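PDB 3ISM: CG4930 from Drosophila melanogaster, which inhibits the nuclease endonuclease G by forming a complex with it, and probably has ribonuclease inhibitor activity. Local coordinates for residues I256-L259 and L260-T264; R300-V303 and L304-L308. The protein carries 1 engineered substitution. All blocks are in the same frame, centred on the assembly; numbering follows the deposited sequence.

Contact 1. Residues I256-L259 and L260-T264; sequences IWKL and LFDGT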
ATOM      1  N   ILE C 256     -33.123  14.377  32.104  1.00 38.01           N
ATOM      2  CA  ILE C 256     -33.782  13.078  32.290  1.00 37.32           C
ATOM      3  C   ILE C 256     -34.259  12.935  33.745  1.00 36.77           C
ATOM      4  O   ILE C 256     -35.399  12.545  34.000  1.00 36.58           O
ATOM      5  CB  ILE C 256     -32.841  11.894  31.905  1.00 37.37           C
ATOM      6  CG1 ILE C 256     -32.586  11.870  30.392  1.00 37.47           C
ATOM      7  CG2 ILE C 256     -33.423  10.548  32.353  1.00 37.20           C
ATOM      8  CD1 ILE C 256     -31.487  10.898  29.945  1.00 37.13           C
ATOM      9  N   TRP C 257     -33.375  13.286  34.680  1.00 36.07           N
ATOM     10  CA  TRP C 257     -33.679  13.282  36.106  1.00 35.55           C
ATOM     11  C   TRP C 257     -34.767  14.303  36.476  1.00 35.25           C
ATOM     12  O   TRP C 257     -35.514  14.089  37.425  1.00 35.22           O
ATOM     13  CB  TRP C 257     -32.407  13.527  36.927  1.00 35.19           C
ATOM     14  CG  TRP C 257     -32.455  12.945  38.317  1.00 35.03           C
ATOM     15  CD1 TRP C 257     -33.050  13.495  39.419  1.00 34.57           C
ATOM     16  CD2 TRP C 257     -31.877  11.706  38.752  1.00 34.67           C
ATOM     17  NE1 TRP C 257     -32.884  12.675  40.508  1.00 34.23           N
ATOM     18  CE2 TRP C 257     -32.167  11.570  40.129  1.00 34.52           C
ATOM     19  CE3 TRP C 257     -31.147  10.695  38.112  1.00 34.24           C
ATOM     20  CZ2 TRP C 257     -31.749  10.466  40.879  1.00 34.60           C
ATOM     21  CZ3 TRP C 257     -30.730   9.598  38.858  1.00 34.46           C
ATOM     22  CH2 TRP C 257     -31.036   9.493  40.228  1.00 34.76           C
ATOM     23  N   LYS C 258     -34.849  15.404  35.729  1.00 34.92           N
ATOM     24  CA  LYS C 258     -35.925  16.385  35.913  1.00 34.57           C
ATOM     25  C   LYS C 258     -37.254  15.856  35.375  1.00 34.19           C
ATOM     26  O   LYS C 258     -38.254  15.836  36.094  1.00 33.95           O
ATOM     27  CB  LYS C 258     -35.583  17.727  35.249  1.00 34.73           C
ATOM     28  CG  LYS C 258     -35.248  18.861  36.214  1.00 34.89           C
ATOM     29  CD  LYS C 258     -33.755  19.006  36.454  1.00 35.38           C
ATOM     30  CE  LYS C 258     -33.461  20.204  37.352  1.00 36.11           C
ATOM     31  NZ  LYS C 258     -32.016  20.555  37.344  1.00 36.07           N
ATOM     32  N   LEU C 259     -37.242  15.419  34.113  1.00 33.72           N
ATOM     33  CA  LEU C 259     -38.424  14.882  33.425  1.00 33.21           C
ATOM     34  C   LEU C 259     -39.151  13.804  34.228  1.00 32.95           C
ATOM     35  O   LEU C 259     -40.384  13.734  34.229  1.00 32.75           O
ATOM     36  CB  LEU C 259     -38.022  14.306  32.061  1.00 33.02           C
ATOM     37  CG  LEU C 259     -37.777  15.274  30.898  1.00 33.00           C
ATOM     38  CD1 LEU C 259     -36.751  14.696  29.913  1.00 32.37           C
ATOM     39  CD2 LEU C 259     -39.082  15.627  30.190  1.00 31.76           C
ATOM     40  N   LEU C 260     -38.368  12.977  34.914  1.00 32.60           N
ATOM     41  CA  LEU C 260     -38.878  11.831  35.645  1.00 32.22           C
ATOM     42  C   LEU C 260     -39.158  12.108  37.125  1.00 32.24           C
ATOM     43  O   LEU C 260     -40.025  11.468  37.721  1.00 32.16           O
ATOM     44  CB  LEU C 260     -37.890  10.665  35.521  1.00 32.09           C
ATOM     45  CG  LEU C 260     -37.681   9.986  34.167  1.00 31.17           C
ATOM     46  CD1 LEU C 260     -36.558   8.987  34.292  1.00 30.96           C
ATOM     47  CD2 LEU C 260     -38.947   9.306  33.660  1.00 30.30           C
ATOM     48  N   PHE C 261     -38.424  13.048  37.721  1.00 32.26           N
ATOM     49  CA  PHE C 261     -38.461  13.219  39.177  1.00 32.38           C
ATOM     50  C   PHE C 261     -38.759  14.630  39.709  1.00 32.58           C
ATOM     51  O   PHE C 261     -38.536  14.900  40.893  1.00 32.63           O
ATOM     52  CB  PHE C 261     -37.179  12.662  39.816  1.00 32.25           C
ATOM     53  CG  PHE C 261     -36.837  11.266  39.376  1.00 32.15           C
ATOM     54  CD1 PHE C 261     -37.661  10.196  39.706  1.00 31.98           C
ATOM     55  CD2 PHE C 261     -35.693  11.022  38.626  1.00 32.37           C
ATOM     56  CE1 PHE C 261     -37.353   8.905  39.297  1.00 31.99           C
ATOM     57  CE2 PHE C 261     -35.373   9.733  38.212  1.00 32.12           C
ATOM     58  CZ  PHE C 261     -36.206   8.672  38.546  1.00 32.20           C
ATOM     59  N   ASP C 262     -39.268  15.520  38.855  1.00 32.81           N
ATOM     60  CA  ASP C 262     -39.754  16.829  39.317  1.00 32.99           C
ATOM     61  C   ASP C 262     -41.055  16.655  40.103  1.00 33.08           C
ATOM     62  O   ASP C 262     -41.377  17.457  40.981  1.00 33.00           O
ATOM     63  CB  ASP C 262     -39.967  17.800  38.148  1.00 33.01           C
ATOM     64  CG  ASP C 262     -38.672  18.464  37.684  1.00 33.34           C
ATOM     65  OD1 ASP C 262     -37.755  18.654  38.513  1.00 33.88           O
ATOM     66  OD2 ASP C 262     -38.577  18.802  36.482  1.00 33.21           O
ATOM     67  N   GLY C 263     -41.786  15.598  39.763  1.00 33.21           N
ATOM     68  CA  GLY C 263     -42.987  15.177  40.476  1.00 33.51           C
ATOM     69  C   GLY C 263     -43.319  13.771  40.016  1.00 33.70           C
ATOM     70  O   GLY C 263     -42.436  12.910  39.952  1.00 33.68           O
ATOM     71  N   THR C 264     -44.588  13.535  39.695  1.00 33.85           N
ATOM     72  CA  THR C 264     -44.997  12.300  39.032  1.00 34.08           C
ATOM     73  C   THR C 264     -45.059  12.571  37.531  1.00 34.29           C
ATOM     74  O   THR C 264     -45.880  13.369  37.080  1.00 34.18           O
ATOM     75  CB  THR C 264     -46.358  11.787  39.541  1.00 34.10           C
ATOM     76  OG1 THR C 264     -46.338  11.713  40.970  1.00 34.15           O
ATOM     77  CG2 THR C 264     -46.661  10.406  38.968  1.00 34.13           C
TER
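Leu-260 N bonds to Ile-256 O at 3.1 Å and Asp-262 N to Lys-258 O at 3.0 Å, i to i+4 bonds where helix 238-261 runs out into the following loop, whereas Phe-261 N makes only weak bonds, divided between Trp-257 O and Lys-258 O. One turn apart, Trp-257 and Phe-261 form an edge-to-face aromatic pair: Phe-261 CD2 stands 3.6 Å above the plane of the indole, offset toward the rim, and the ring planes meet at 56°. The indole leaves CB on the side of the carbonyl carbon, CG anti to N (chi1 -154°), which carries it along the helix toward Phe-261. Phe-261 in turn has Leu-260 CB over the centre of one ring face. On the solvent side, Lys-258 CG lies against the carboxylate of Asp-262, 3.3 Å from OD2, while Lys-258 NZ remains 6.2 Å from Asp-262 OD1, too far for a salt bridge. Ile-256 and Leu-260 run side by side, CG2 to CD1 at 4.0 Å. Ile-256 packs on Leu-277 of helix 267-287, and Leu-260 reaches both Ala-273 of that helix and Leu-299 of helix 290-305; Trp-257 and Phe-261 meet the latter helix at Glu-302, so this helix end is wedged between the two.

Contact 2. Residues R300-V303 and L304-L308; sequences RDEV and LTKEL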
ATOM      1  N   ARG C 300     -32.016   3.643  37.567  1.00 30.61           N
ATOM      2  CA  ARG C 300     -32.882   2.474  37.777  1.00 30.63           C
ATOM      3  C   ARG C 300     -33.410   2.390  39.211  1.00 30.66           C
ATOM      4  O   ARG C 300     -34.606   2.180  39.424  1.00 30.46           O
ATOM      5  CB  ARG C 300     -32.148   1.174  37.439  1.00 30.64           C
ATOM      6  CG  ARG C 300     -32.889  -0.092  37.909  1.00 29.85           C
ATOM      7  CD  ARG C 300     -31.968  -1.283  38.031  1.00 27.81           C
ATOM      8  NE  ARG C 300     -31.112  -1.175  39.203  1.00 26.74           N
ATOM      9  CZ  ARG C 300     -30.289  -2.128  39.628  1.00 26.40           C
ATOM     10  NH1 ARG C 300     -30.200  -3.280  38.974  1.00 25.51           N
ATOM     11  NH2 ARG C 300     -29.553  -1.922  40.716  1.00 26.11           N
ATOM     12  N   ASP C 301     -32.506   2.557  40.176  1.00 30.86           N
ATOM     13  CA  ASP C 301     -32.851   2.517  41.605  1.00 30.91           C
ATOM     14  C   ASP C 301     -33.839   3.618  41.996  1.00 30.95           C
ATOM     15  O   ASP C 301     -34.700   3.412  42.852  1.00 30.74           O
ATOM     16  CB  ASP C 301     -31.587   2.613  42.472  1.00 30.77           C
ATOM     17  CG  ASP C 301     -30.695   1.381  42.360  1.00 30.96           C
ATOM     18  OD1 ASP C 301     -31.041   0.441  41.601  1.00 31.77           O
ATOM     19  OD2 ASP C 301     -29.638   1.353  43.030  1.00 29.71           O
ATOM     20  N   GLU C 302     -33.709   4.780  41.361  1.00 31.06           N
ATOM     21  CA  GLU C 302     -34.637   5.886  41.578  1.00 31.29           C
ATOM     22  C   GLU C 302     -35.979   5.672  40.857  1.00 31.11           C
ATOM     23  O   GLU C 302     -37.026   6.091  41.354  1.00 30.89           O
ATOM     24  CB  GLU C 302     -33.993   7.219  41.180  1.00 31.24           C
ATOM     25  CG  GLU C 302     -34.649   8.456  41.815  1.00 32.31           C
ATOM     26  CD  GLU C 302     -34.763   8.371  43.333  1.00 33.45           C
ATOM     27  OE1 GLU C 302     -33.795   7.928  43.991  1.00 33.40           O
ATOM     28  OE2 GLU C 302     -35.826   8.758  43.868  1.00 34.32           O
ATOM     29  N   VAL C 303     -35.936   5.025  39.691  1.00 30.95           N
ATOM     30  CA  VAL C 303     -37.150   4.637  38.962  1.00 30.81           C
ATOM     31  C   VAL C 303     -37.982   3.665  39.816  1.00 30.86           C
ATOM     32  O   VAL C 303     -39.209   3.795  39.919  1.00 30.40           O
ATOM     33  CB  VAL C 303     -36.814   4.019  37.566  1.00 30.75           C
ATOM     34  CG1 VAL C 303     -37.968   3.186  37.027  1.00 30.99           C
ATOM     35  CG2 VAL C 303     -36.441   5.109  36.571  1.00 30.99           C
ATOM     36  N   LEU C 304     -37.289   2.717  40.447  1.00 30.96           N
ATOM     37  CA  LEU C 304     -37.914   1.714  41.308  1.00 31.03           C
ATOM     38  C   LEU C 304     -38.324   2.235  42.696  1.00 31.34           C
ATOM     39  O   LEU C 304     -39.259   1.706  43.304  1.00 31.26           O
ATOM     40  CB  LEU C 304     -36.999   0.493  41.438  1.00 30.89           C
ATOM     41  CG  LEU C 304     -36.683  -0.250  40.131  1.00 30.34           C
ATOM     42  CD1 LEU C 304     -35.581  -1.273  40.342  1.00 29.83           C
ATOM     43  CD2 LEU C 304     -37.917  -0.901  39.501  1.00 29.50           C
ATOM     44  N   THR C 305     -37.640   3.260  43.204  1.00 31.55           N
ATOM     45  CA  THR C 305     -38.058   3.862  44.482  1.00 31.80           C
ATOM     46  C   THR C 305     -39.318   4.723  44.290  1.00 32.02           C
ATOM     47  O   THR C 305     -40.225   4.704  45.117  1.00 32.17           O
ATOM     48  CB  THR C 305     -36.921   4.665  45.168  1.00 31.76           C
ATOM     49  OG1 THR C 305     -35.732   3.866  45.225  1.00 31.47           O
ATOM     50  CG2 THR C 305     -37.310   5.061  46.597  1.00 31.72           C
ATOM     51  N   LYS C 306     -39.381   5.442  43.171  1.00 32.41           N
ATOM     52  CA  LYS C 306     -40.539   6.275  42.834  1.00 32.65           C
ATOM     53  C   LYS C 306     -41.697   5.475  42.230  1.00 32.73           C
ATOM     54  O   LYS C 306     -42.748   6.045  41.914  1.00 32.76           O
ATOM     55  CB  LYS C 306     -40.125   7.396  41.872  1.00 32.82           C
ATOM     56  CG  LYS C 306     -39.246   8.469  42.501  1.00 33.38           C
ATOM     57  CD  LYS C 306     -40.070   9.644  42.991  1.00 34.40           C
ATOM     58  CE  LYS C 306     -39.249  10.554  43.885  1.00 35.54           C
ATOM     59  NZ  LYS C 306     -39.161  10.022  45.280  1.00 36.38           N
ATOM     60  N   GLU C 307     -41.492   4.162  42.078  1.00 32.66           N
ATOM     61  CA  GLU C 307     -42.480   3.232  41.505  1.00 32.77           C
ATOM     62  C   GLU C 307     -42.886   3.570  40.069  1.00 32.56           C
ATOM     63  O   GLU C 307     -44.058   3.449  39.698  1.00 32.53           O
ATOM     64  CB  GLU C 307     -43.730   3.105  42.390  1.00 32.90           C
ATOM     65  CG  GLU C 307     -43.453   2.682  43.818  1.00 33.60           C
ATOM     66  CD  GLU C 307     -44.552   1.811  44.383  1.00 34.00           C
ATOM     67  OE1 GLU C 307     -45.666   2.323  44.650  1.00 33.63           O
ATOM     68  OE2 GLU C 307     -44.287   0.606  44.561  1.00 34.76           O
ATOM     69  N   LEU C 308     -41.909   3.977  39.266  1.00 32.17           N
ATOM     70  CA  LEU C 308     -42.148   4.257  37.856  1.00 32.19           C
ATOM     71  C   LEU C 308     -42.042   2.964  37.049  1.00 32.02           C
ATOM     72  O   LEU C 308     -41.196   2.829  36.156  1.00 32.32           O
ATOM     73  CB  LEU C 308     -41.178   5.330  37.342  1.00 32.02           C
ATOM     74  CG  LEU C 308     -41.259   6.688  38.059  1.00 32.29           C
ATOM     75  CD1 LEU C 308     -40.340   7.723  37.402  1.00 32.18           C
ATOM     76  CD2 LEU C 308     -42.704   7.213  38.146  1.00 31.27           C
TER
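Thr-305 gives both its OG1 hydroxyl and its backbone N to Asp-301 O, at 2.6 Å and 3.0 Å, and the two donors arrive from opposite faces of the carbonyl plane. The hydroxyl reaches this oxygen because OG1 sits beside its own backbone N (chi1 -50°), a helical threonine bonding back to the preceding turn. Leu-304 N and Lys-306 N are satisfied by Arg-300 O and Glu-302 O in ordinary i to i+4 bonds. Val-303 O instead accepts from Leu-308 N at 2.8 Å, nearly along the C=O axis; this 6→1 bond, with positive phi at Glu-307, marks a Schellman-type helix end, and Val-303 CG1 packs against Leu-308 CB. Leu-308 is itself the N-cap residue of helix 309-317.

Arg-300 grips Asp-301 side-on, with NE and NH2 both 2.9 Å from OD1 and the carboxylate close to the guanidinium plane, while NH1 is taken by Phe-342 O. Arg-300 CG also touches Leu-304 CD1, joining apolar packing to ionic bonding. A leucine in place of Arg-300 has no side-chain N-H groups to give, and would probably leave the Asp-301 charge without its mate and Phe-342 O without this donor. Glu-302 and Lys-306 lie alongside each other, but their salt bridge is long, with OE2 3.8 Å from NZ. The chemistry thus implies a firmly bonded helix end: the main chain is tied through the turn, the charge of the buried Arg-300 is probably balanced largely by Asp-301, and the Glu-302/Lys-306 pair near the surface probably adds only a loose attraction.

Contacts 1 and 2 are the C-terminal ends of helices 238-261 and 290-305, with centres about 11 Å apart, and they meet directly, together joining the two helices. Phe-261 CE1 packs against Glu-302 O at 3.5 Å and against Leu-308 CD1, while Glu-302 CG stands above the indole plane of Trp-257 just beyond CZ2, on the side that Phe-261 also meets. Both are partly buried: Ile-256 and Leu-260 supply the inner side of contact 1, and Arg-300, Val-303 and Leu-308 that of contact 2. Contact 1 relies on aromatic and aliphatic packing, and its inner side turns to helix 267-287; contact 2 combines apolar packing on helix 309-317 with ionic and hydroxyl bonds. Phe-261 thereby covers part of the turn after helix 290-305.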